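Side-chain contact in putative secreted cellulose binding protein (Streptomyces coelicolor, PDB 4OY7), which cleaves cellulose chains by copper-dependent oxidation, this chain being the catalytic lytic polysaccharide monooxygenase domain of a longer secreted protein: residues Pro27-Pro30 with Ala31-Ala34. Numbering follows the deposited sequence. Where two conformers were deposited one is given.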
loop_
_atom_site.group_PDB
_atom_site.type_symbol
_atom_site.label_atom_id
_atom_site.label_comp_id
_atom_site.label_asym_id
_atom_site.label_seq_id
_atom_site.Cartn_x
_atom_site.Cartn_y
_atom_site.Cartn_z
ATOM N N PRO A 27 11.559 13.318 7.113
ATOM C CA PRO A 27 11.943 12.364 6.071
ATOM C C PRO A 27 13.206 12.796 5.358
ATOM O O PRO A 27 13.471 13.993 5.244
ATOM C CB PRO A 27 10.764 12.396 5.102
ATOM C CG PRO A 27 10.040 13.660 5.362
ATOM C CD PRO A 27 10.330 14.059 6.777
ATOM N N THR A 28 13.984 11.819 4.902
ATOM C CA THR A 28 15.133 12.104 4.043
ATOM C C THR A 28 14.861 11.677 2.598
ATOM O O THR A 28 15.498 12.165 1.680
ATOM C CB THR A 28 16.427 11.459 4.564
ATOM O OG1 THR A 28 16.252 10.057 4.702
ATOM C CG2 THR A 28 16.800 12.039 5.914
ATOM N N ASN A 29 13.918 10.769 2.399
ATOM C CA ASN A 29 13.579 10.358 1.054
ATOM C C ASN A 29 12.846 11.506 0.351
ATOM O O ASN A 29 11.930 12.107 0.904
ATOM C CB ASN A 29 12.736 9.080 1.044
ATOM C CG ASN A 29 12.212 8.749 -0.347
ATOM O OD1 ASN A 29 11.230 9.317 -0.793
ATOM N ND2 ASN A 29 12.855 7.811 -1.022
ATOM N N PRO A 30 13.256 11.838 -0.873
ATOM C CA PRO A 30 12.696 13.062 -1.470
ATOM C C PRO A 30 11.226 12.985 -1.852
ATOM O O PRO A 30 10.530 13.990 -1.797
ATOM C CB PRO A 30 13.579 13.292 -2.715
ATOM C CG PRO A 30 14.307 12.008 -2.922
ATOM C CD PRO A 30 14.468 11.382 -1.573
ATOM N N ALA A 31 10.752 11.817 -2.274
ATOM C CA ALA A 31 9.341 11.642 -2.555
ATOM C C ALA A 31 8.522 11.760 -1.241
ATOM O O ALA A 31 7.450 12.328 -1.224
ATOM C CB ALA A 31 9.076 10.322 -3.254
ATOM N N CYS A 32 9.054 11.225 -0.148
ATOM C CA CYS A 32 8.435 11.363 1.158
ATOM C C CYS A 32 8.408 12.811 1.628
ATOM O O CYS A 32 7.402 13.280 2.132
ATOM C CB CYS A 32 9.132 10.478 2.189
ATOM S SG CYS A 32 9.041 8.697 1.891
ATOM N N GLN A 33 9.513 13.526 1.452
ATOM C CA GLN A 33 9.532 14.955 1.778
ATOM C C GLN A 33 8.489 15.718 0.967
ATOM O O GLN A 33 7.776 16.568 1.510
ATOM C CB GLN A 33 10.914 15.566 1.554
ATOM C CG GLN A 33 10.968 17.033 1.959
ATOM C CD GLN A 33 10.679 17.240 3.437
ATOM O OE1 GLN A 33 9.687 17.879 3.813
ATOM N NE2 GLN A 33 11.538 16.689 4.285
ATOM N N ALA A 34 8.382 15.410 -0.325
ATOM C CA ALA A 34 7.426 16.097 -1.186
ATOM C C ALA A 34 6.000 15.826 -0.744
ATOM O O ALA A 34 5.188 16.747 -0.715
ATOM C CB ALA A 34 7.610 15.685 -2.639
#
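Asn29 caps the start of helix 30-39 by presenting OD1 to the backbone N of Cys32. The evidence is position and partner: Asn29 stands right before the helix and accepts from the N-H three residues on, an N-cap bond. Cys32 N lies 3.0 Å from Asn29 OD1, with an N-H...O angle of 161°; the donor lies in the carbonyl plane and meets a lone pair. With CG anti to the backbone N (chi1 172°), the amide swings to the helix start, and OD1 also stands 2.9 Å from Ala31 N. The other end of the amide is held as well: ND2 donates to the carbonyl oxygen of Asp88, so both ends of the group are fixed and its rotation is set. Replacing the amide with the methyl of an alanine is likely to leave Cys32 N without its capping acceptor and the Asp88 carbonyl without this donor.

Backbone bonds take over directly behind the cap. Gln33 N reaches Asn29 O at 2.9 Å, and Ala34 N reaches Pro30 O at 3.0 Å, both spanning four residues as in an alpha-helix. Pro30, with no N-H to donate, suits the first helical position, where no such bond is needed.

Apolar contacts lie alongside. CB of Pro27 packs against CB of Cys32 at 3.9 Å, while CG of Pro27 comes within 3.8 Å of Gln33 CA. Cys32 SG rests 3.8 Å from Asn29 CB, beside the cap itself.

That sulfur is bonded to Cys14 SG in a disulfide, which ties the beginning of helix 30-39 to helix 10-18. Asp17 of the latter helix accepts from the backbone N of both Thr28 and Asn29, and Pro27 packs on Asp17 and Ala18, so the incoming loop and the capped turn are both anchored to helix 10-18.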